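Local coordinates for protein leucyl aminopeptidase (Trypanosoma brucei brucei, PDB 5NTD) that probably removes N-terminal amino acids such as leucine from peptides as a metal-dependent M17 aminopeptidase, here with manganese and the inhibitor bestatin bound, at residues 237-249 / 264-276. Numbering follows the deposited sequence.
Sequences GFDVDVICGDDLC and FEAPRLVTLLYTP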
ATOM      1  N   GLY G 237      49.599  -8.004 -15.979  1.00 30.84           N
ATOM      2  CA  GLY G 237      50.037  -9.370 -16.270  1.00 29.94           C
ATOM      3  C   GLY G 237      49.433 -10.470 -15.447  1.00 31.95           C
ATOM      4  O   GLY G 237      50.095 -11.483 -15.173  1.00 32.32           O
ATOM      5  N   PHE G 238      48.166 -10.333 -15.067  1.00 32.50           N
ATOM      6  CA  PHE G 238      47.460 -11.467 -14.426  1.00 31.54           C
ATOM      7  C   PHE G 238      46.516 -12.120 -15.409  1.00 31.15           C
ATOM      8  O   PHE G 238      46.227 -11.592 -16.470  1.00 33.19           O
ATOM      9  CB  PHE G 238      46.778 -11.075 -13.108  1.00 32.25           C
ATOM     10  CG  PHE G 238      45.749  -9.970 -13.240  1.00 32.87           C
ATOM     11  CD1 PHE G 238      44.470 -10.245 -13.750  1.00 33.09           C
ATOM     12  CD2 PHE G 238      46.056  -8.660 -12.866  1.00 31.12           C
ATOM     13  CE1 PHE G 238      43.532  -9.232 -13.895  1.00 30.97           C
ATOM     14  CE2 PHE G 238      45.116  -7.651 -13.015  1.00 30.31           C
ATOM     15  CZ  PHE G 238      43.859  -7.941 -13.511  1.00 31.09           C
ATOM     16  N   ASP G 239      46.039 -13.294 -15.041  1.00 32.40           N
ATOM     17  CA  ASP G 239      45.201 -14.117 -15.946  1.00 34.41           C
ATOM     18  C   ASP G 239      43.718 -13.738 -15.834  1.00 33.83           C
ATOM     19  O   ASP G 239      43.238 -13.356 -14.779  1.00 32.24           O
ATOM     20  CB  ASP G 239      45.396 -15.620 -15.699  1.00 36.18           C
ATOM     21  CG  ASP G 239      46.779 -16.106 -16.161  1.00 39.73           C
ATOM     22  OD1 ASP G 239      47.260 -15.655 -17.237  1.00 41.41           O
ATOM     23  OD2 ASP G 239      47.357 -16.972 -15.480  1.00 41.41           O
ATOM     24  N   VAL G 240      43.017 -13.839 -16.950  1.00 33.16           N
ATOM     25  CA  VAL G 240      41.588 -13.525 -16.994  1.00 32.73           C
ATOM     26  C   VAL G 240      40.865 -14.593 -17.804  1.00 33.22           C
ATOM     27  O   VAL G 240      41.270 -14.940 -18.909  1.00 33.71           O
ATOM     28  CB  VAL G 240      41.315 -12.106 -17.502  1.00 32.87           C
ATOM     29  CG1 VAL G 240      41.973 -11.861 -18.867  1.00 33.82           C
ATOM     30  CG2 VAL G 240      39.812 -11.842 -17.603  1.00 32.82           C
ATOM     31  N   ASP G 241      39.815 -15.123 -17.200  1.00 32.68           N
ATOM     32  CA  ASP G 241      38.937 -16.125 -17.835  1.00 34.11           C
ATOM     33  C   ASP G 241      37.493 -15.553 -17.856  1.00 35.39           C
ATOM     34  O   ASP G 241      36.991 -15.121 -16.834  1.00 34.92           O
ATOM     35  CB  ASP G 241      38.957 -17.432 -17.053  1.00 34.51           C
ATOM     36  CG  ASP G 241      37.952 -18.459 -17.577  1.00 36.04           C
ATOM     37  OD1 ASP G 241      37.997 -18.743 -18.796  1.00 35.98           O
ATOM     38  OD2 ASP G 241      37.152 -19.026 -16.768  1.00 35.43           O
ATOM     39  N   VAL G 242      36.868 -15.590 -19.007  1.00 33.41           N
ATOM     40  CA  VAL G 242      35.537 -15.063 -19.190  1.00 33.08           C
ATOM     41  C   VAL G 242      34.615 -16.132 -19.732  1.00 33.88           C
ATOM     42  O   VAL G 242      34.840 -16.666 -20.811  1.00 35.98           O
ATOM     43  CB  VAL G 242      35.511 -13.891 -20.183  1.00 33.31           C
ATOM     44  CG1 VAL G 242      34.089 -13.375 -20.381  1.00 34.18           C
ATOM     45  CG2 VAL G 242      36.392 -12.755 -19.697  1.00 32.44           C
ATOM     46  N   ILE G 243      33.542 -16.404 -19.008  1.00 33.13           N
ATOM     47  CA  ILE G 243      32.471 -17.245 -19.528  1.00 32.10           C
ATOM     48  C   ILE G 243      31.289 -16.335 -19.798  1.00 33.45           C
ATOM     49  O   ILE G 243      30.717 -15.746 -18.879  1.00 34.32           O
ATOM     50  CB  ILE G 243      32.092 -18.365 -18.574  1.00 31.66           C
ATOM     51  CG1 ILE G 243      33.360 -19.040 -18.073  1.00 31.05           C
ATOM     52  CG2 ILE G 243      31.196 -19.370 -19.280  1.00 32.01           C
ATOM     53  CD1 ILE G 243      33.107 -20.105 -17.044  1.00 31.28           C
ATOM     54  N   CYS G 244      30.896 -16.256 -21.053  1.00 33.75           N
ATOM     55  CA  CYS G 244      29.977 -15.199 -21.531  1.00 35.88           C
ATOM     56  C   CYS G 244      28.656 -15.701 -22.099  1.00 35.63           C
ATOM     57  O   CYS G 244      28.612 -16.673 -22.845  1.00 36.48           O
ATOM     58  CB  CYS G 244      30.641 -14.348 -22.603  1.00 36.18           C
ATOM     59  SG  CYS G 244      29.601 -12.964 -23.151  1.00 39.93           S
ATOM     60  N   GLY G 245      27.578 -15.052 -21.668  1.00 35.15           N
ATOM     61  CA  GLY G 245      26.253 -15.221 -22.278  1.00 33.86           C
ATOM     62  C   GLY G 245      25.747 -16.631 -22.344  1.00 32.56           C
ATOM     63  O   GLY G 245      25.716 -17.355 -21.356  1.00 35.34           O
ATOM     64  N   ASP G 246      25.379 -17.052 -23.535  1.00 32.16           N
ATOM     65  CA  ASP G 246      24.814 -18.414 -23.710  1.00 33.23           C
ATOM     66  C   ASP G 246      25.773 -19.539 -23.337  1.00 33.31           C
ATOM     67  O   ASP G 246      25.350 -20.629 -22.963  1.00 36.33           O
ATOM     68  CB  ASP G 246      24.277 -18.588 -25.121  1.00 35.23           C
ATOM     69  CG  ASP G 246      23.029 -17.732 -25.385  1.00 38.93           C
ATOM     70  OD1 ASP G 246      22.572 -16.956 -24.502  1.00 40.56           O
ATOM     71  OD2 ASP G 246      22.462 -17.844 -26.495  1.00 42.13           O
ATOM     72  N   ASP G 247      27.076 -19.275 -23.371  1.00 34.72           N
ATOM     73  CA  ASP G 247      28.070 -20.286 -22.921  1.00 34.26           C
ATOM     74  C   ASP G 247      27.905 -20.636 -21.466  1.00 34.29           C
ATOM     75  O   ASP G 247      28.249 -21.746 -21.036  1.00 31.90           O
ATOM     76  CB  ASP G 247      29.501 -19.841 -23.155  1.00 36.65           C
ATOM     77  CG  ASP G 247      29.824 -19.698 -24.631  1.00 39.33           C
ATOM     78  OD1 ASP G 247      29.254 -20.461 -25.459  1.00 39.27           O
ATOM     79  OD2 ASP G 247      30.693 -18.855 -24.962  1.00 42.93           O
ATOM     80  N   LEU G 248      27.345 -19.698 -20.693  1.00 34.31           N
ATOM     81  CA  LEU G 248      27.029 -19.977 -19.248  1.00 33.36           C
ATOM     82  C   LEU G 248      25.991 -21.067 -19.136  1.00 31.44           C
ATOM     83  O   LEU G 248      26.133 -22.016 -18.385  1.00 30.05           O
ATOM     84  CB  LEU G 248      26.548 -18.736 -18.521  1.00 34.51           C
ATOM     85  CG  LEU G 248      27.656 -17.709 -18.294  1.00 35.60           C
ATOM     86  CD1 LEU G 248      27.048 -16.352 -18.002  1.00 38.15           C
ATOM     87  CD2 LEU G 248      28.573 -18.134 -17.148  1.00 36.38           C
ATOM     88  N   CYS G 249      24.983 -20.967 -19.977  1.00 32.26           N
ATOM     89  CA  CYS G 249      23.937 -22.003 -20.060  1.00 32.42           C
ATOM     90  C   CYS G 249      24.517 -23.350 -20.522  1.00 32.33           C
ATOM     91  O   CYS G 249      24.343 -24.359 -19.872  1.00 30.52           O
ATOM     92  CB  CYS G 249      22.804 -21.577 -20.999  1.00 33.78           C
ATOM     93  SG  CYS G 249      21.433 -22.779 -20.990  1.00 36.51           S
ATOM     94  N   PHE G 264      19.973  -6.592 -21.972  1.00 32.67           N
ATOM     95  CA  PHE G 264      20.520  -6.194 -23.263  1.00 33.52           C
ATOM     96  C   PHE G 264      21.978  -6.678 -23.425  1.00 35.28           C
ATOM     97  O   PHE G 264      22.331  -7.250 -24.440  1.00 36.71           O
ATOM     98  CB  PHE G 264      20.447  -4.693 -23.415  1.00 34.50           C
ATOM     99  CG  PHE G 264      20.943  -4.185 -24.738  1.00 35.67           C
ATOM    100  CD1 PHE G 264      20.163  -4.308 -25.884  1.00 35.83           C
ATOM    101  CD2 PHE G 264      22.186  -3.549 -24.835  1.00 35.33           C
ATOM    102  CE1 PHE G 264      20.621  -3.798 -27.095  1.00 34.96           C
ATOM    103  CE2 PHE G 264      22.657  -3.048 -26.046  1.00 34.38           C
ATOM    104  CZ  PHE G 264      21.867  -3.176 -27.172  1.00 35.11           C
ATOM    105  N   GLU G 265      22.795  -6.464 -22.406  1.00 34.75           N
ATOM    106  CA  GLU G 265      24.196  -6.981 -22.360  1.00 32.22           C
ATOM    107  C   GLU G 265      24.232  -8.327 -21.633  1.00 31.20           C
ATOM    108  O   GLU G 265      23.586  -8.531 -20.585  1.00 30.81           O
ATOM    109  CB  GLU G 265      25.128  -6.004 -21.681  1.00 32.93           C
ATOM    110  CG  GLU G 265      25.144  -4.609 -22.305  1.00 33.52           C
ATOM    111  CD  GLU G 265      26.030  -4.517 -23.543  1.00 34.69           C
ATOM    112  OE1 GLU G 265      26.287  -5.591 -24.086  1.00 37.04           O
ATOM    113  OE2 GLU G 265      26.472  -3.423 -23.994  1.00 36.12           O
ATOM    114  N   ALA G 266      24.968  -9.261 -22.205  1.00 29.32           N
ATOM    115  CA  ALA G 266      24.983 -10.648 -21.687  1.00 28.32           C
ATOM    116  C   ALA G 266      25.665 -10.757 -20.327  1.00 27.41           C
ATOM    117  O   ALA G 266      26.556  -9.978 -20.010  1.00 25.10           O
ATOM    118  CB  ALA G 266      25.670 -11.558 -22.682  1.00 28.93           C
ATOM    119  N   PRO G 267      25.274 -11.755 -19.530  1.00 27.92           N
ATOM    120  CA  PRO G 267      25.961 -11.951 -18.273  1.00 29.16           C
ATOM    121  C   PRO G 267      27.318 -12.566 -18.521  1.00 32.08           C
ATOM    122  O   PRO G 267      27.521 -13.220 -19.543  1.00 32.50           O
ATOM    123  CB  PRO G 267      25.080 -12.948 -17.537  1.00 28.96           C
ATOM    124  CG  PRO G 267      24.394 -13.691 -18.615  1.00 28.76           C
ATOM    125  CD  PRO G 267      24.180 -12.715 -19.716  1.00 28.23           C
ATOM    126  N   ARG G 268      28.214 -12.363 -17.572  1.00 32.15           N
ATOM    127  CA  ARG G 268      29.560 -12.933 -17.626  1.00 32.20           C
ATOM    128  C   ARG G 268      30.000 -13.395 -16.271  1.00 29.57           C
ATOM    129  O   ARG G 268      29.817 -12.697 -15.290  1.00 29.00           O
ATOM    130  CB  ARG G 268      30.559 -11.890 -18.162  1.00 33.28           C
ATOM    131  CG  ARG G 268      30.438 -11.666 -19.663  1.00 34.08           C
ATOM    132  CD  ARG G 268      30.537 -10.201 -19.973  1.00 33.13           C
ATOM    133  NE  ARG G 268      30.762  -9.902 -21.382  1.00 34.11           N
ATOM    134  CZ  ARG G 268      29.859  -9.413 -22.220  1.00 33.81           C
ATOM    135  NH1 ARG G 268      28.622  -9.161 -21.845  1.00 35.48           N
ATOM    136  NH2 ARG G 268      30.231  -9.107 -23.447  1.00 35.02           N
ATOM    137  N   LEU G 269      30.626 -14.548 -16.263  1.00 28.26           N
ATOM    138  CA  LEU G 269      31.410 -15.007 -15.126  1.00 27.96           C
ATOM    139  C   LEU G 269      32.884 -14.764 -15.468  1.00 28.55           C
ATOM    140  O   LEU G 269      33.474 -15.431 -16.307  1.00 28.95           O
ATOM    141  CB  LEU G 269      31.157 -16.463 -14.850  1.00 27.70           C
ATOM    142  CG  LEU G 269      31.482 -16.943 -13.443  1.00 28.74           C
ATOM    143  CD1 LEU G 269      30.587 -16.325 -12.386  1.00 28.23           C
ATOM    144  CD2 LEU G 269      31.353 -18.456 -13.400  1.00 28.74           C
ATOM    145  N   VAL G 270      33.461 -13.792 -14.786  1.00 28.25           N
ATOM    146  CA  VAL G 270      34.814 -13.342 -15.037  1.00 28.49           C
ATOM    147  C   VAL G 270      35.736 -13.734 -13.879  1.00 30.33           C
ATOM    148  O   VAL G 270      35.564 -13.258 -12.758  1.00 30.31           O
ATOM    149  CB  VAL G 270      34.873 -11.842 -15.222  1.00 27.63           C
ATOM    150  CG1 VAL G 270      36.293 -11.375 -15.490  1.00 27.93           C
ATOM    151  CG2 VAL G 270      33.981 -11.413 -16.361  1.00 27.27           C
ATOM    152  N   THR G 271      36.717 -14.580 -14.158  1.00 29.77           N
ATOM    153  CA  THR G 271      37.647 -15.008 -13.131  1.00 30.97           C
ATOM    154  C   THR G 271      39.058 -14.515 -13.426  1.00 32.68           C
ATOM    155  O   THR G 271      39.600 -14.722 -14.507  1.00 33.53           O
ATOM    156  CB  THR G 271      37.639 -16.531 -12.931  1.00 31.59           C
ATOM    157  OG1 THR G 271      36.326 -16.968 -12.514  1.00 31.02           O
ATOM    158  CG2 THR G 271      38.625 -16.942 -11.856  1.00 32.27           C
ATOM    159  N   LEU G 272      39.642 -13.886 -12.425  1.00 32.20           N
ATOM    160  CA  LEU G 272      40.990 -13.345 -12.481  1.00 32.03           C
ATOM    161  C   LEU G 272      41.899 -14.159 -11.549  1.00 33.22           C
ATOM    162  O   LEU G 272      41.462 -14.567 -10.473  1.00 32.17           O
ATOM    163  CB  LEU G 272      41.035 -11.877 -12.063  1.00 31.66           C
ATOM    164  CG  LEU G 272      39.896 -11.028 -12.614  1.00 31.50           C
ATOM    165  CD1 LEU G 272      40.003  -9.607 -12.082  1.00 32.75           C
ATOM    166  CD2 LEU G 272      39.924 -11.012 -14.122  1.00 30.85           C
ATOM    167  N   LEU G 273      43.142 -14.396 -11.990  1.00 33.46           N
ATOM    168  CA  LEU G 273      44.124 -15.182 -11.201  1.00 33.18           C
ATOM    169  C   LEU G 273      45.394 -14.448 -10.976  1.00 31.68           C
ATOM    170  O   LEU G 273      45.982 -13.898 -11.876  1.00 30.62           O
ATOM    171  CB  LEU G 273      44.467 -16.488 -11.865  1.00 35.71           C
ATOM    172  CG  LEU G 273      43.325 -17.490 -11.974  1.00 39.73           C
ATOM    173  CD1 LEU G 273      43.716 -18.610 -12.949  1.00 39.47           C
ATOM    174  CD2 LEU G 273      42.993 -18.074 -10.595  1.00 40.48           C
ATOM    175  N   TYR G 274      45.823 -14.495  -9.736  1.00 32.23           N
ATOM    176  CA  TYR G 274      47.120 -13.977  -9.345  1.00 33.67           C
ATOM    177  C   TYR G 274      47.812 -14.998  -8.457  1.00 36.68           C
ATOM    178  O   TYR G 274      47.282 -15.432  -7.422  1.00 36.35           O
ATOM    179  CB  TYR G 274      46.965 -12.656  -8.598  1.00 34.44           C
ATOM    180  CG  TYR G 274      48.161 -12.245  -7.773  1.00 32.46           C
ATOM    181  CD1 TYR G 274      49.342 -11.810  -8.380  1.00 31.52           C
ATOM    182  CD2 TYR G 274      48.092 -12.247  -6.379  1.00 31.79           C
ATOM    183  CE1 TYR G 274      50.416 -11.404  -7.617  1.00 31.45           C
ATOM    184  CE2 TYR G 274      49.163 -11.846  -5.598  1.00 30.80           C
ATOM    185  CZ  TYR G 274      50.316 -11.423  -6.221  1.00 32.32           C
ATOM    186  OH  TYR G 274      51.371 -11.031  -5.436  1.00 33.70           O
ATOM    187  N   THR G 275      49.006 -15.381  -8.877  1.00 40.17           N
ATOM    188  CA  THR G 275      49.874 -16.260  -8.066  1.00 39.99           C
ATOM    189  C   THR G 275      51.151 -15.510  -7.795  1.00 37.39           C
ATOM    190  O   THR G 275      51.855 -15.154  -8.730  1.00 39.40           O
ATOM    191  CB  THR G 275      50.158 -17.576  -8.804  1.00 41.72           C
ATOM    192  OG1 THR G 275      48.904 -18.192  -9.119  1.00 39.97           O
ATOM    193  CG2 THR G 275      50.972 -18.550  -7.925  1.00 41.61           C
ATOM    194  N   PRO G 276      51.467 -15.262  -6.514  1.00 37.20           N
ATOM    195  CA  PRO G 276      52.726 -14.592  -6.192  1.00 39.53           C
ATOM    196  C   PRO G 276      53.995 -15.440  -6.439  1.00 40.98           C
ATOM    197  O   PRO G 276      53.920 -16.665  -6.623  1.00 40.51           O
ATOM    198  CB  PRO G 276      52.619 -14.319  -4.690  1.00 39.52           C
ATOM    199  CG  PRO G 276      51.680 -15.348  -4.174  1.00 39.20           C
ATOM    200  CD  PRO G 276      50.760 -15.703  -5.312  1.00 37.62           C
TER
HETATM  201  O   HOH W   1      48.362 -17.213 -12.287  1.00 52.71           O
HETATM  202  O   HOH W   2      35.403 -17.565 -14.815  1.00 29.79           O
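Cys244 lays its sulfur over one face of the Arg268 guanidinium, SG standing 3.6 Å above the plane and over its centre. The sulfur lies opposite the backbone N (chi1 -176°), while the arginine chain departs from full extension about CB-CG (chi2 138°), and its guanidinium lies flat against the sulfur. Arg268 NH1 also donates to Ala266 O at 2.9 Å, tilted out of the carbonyl plane, which helps fix the turn of the group. Thr222 OG1 bonds to the same oxygen, and helix 222-236 touches the arginine.

Strands 239-244 and 268-274 run antiparallel. Paired backbone bonds join Asp239 with Leu273, Asp241 with Thr271 and Ile243 with Leu269. A further bond, from Gly245 N to Pro267 O at 2.8 Å, extends the pairing to the turn before helix 246-250.

On the face of Cys244, Val240 CG2 lies 3.6 Å from Leu272 CD2, and the two branches run side by side in one direction. Phe238 extends this apolar patch: its CE1 is 4.0 Å from Leu272 CD1, and its ring meets Phe323 of helix 314-328 edge-to-face.

The Ile243 and Leu269 face is covered at one end by Leu248. Its CD1 meets Pro267 CG at 3.8 Å, where the leucine and the proline ring run antiparallel to each other, and its CD2 reaches Leu269 CB. One water donates to Asp241 OD2 and Leu269 O and accepts from Thr271 OG1 at 2.6 Å; this hydroxyl also bonds to Thr338 OG1.

Strand 268-274 continues the pairing to strand 334-344, and within this chain strand 239-244 is an outer strand of the catalytic domain's mixed sheet. Main-chain bonds mainly hold the two strands, with Phe238 and Leu272 packed on helix 314-328 and Arg268 set against helix 222-236; the water supplements them between Asp241, Leu269 and Thr271.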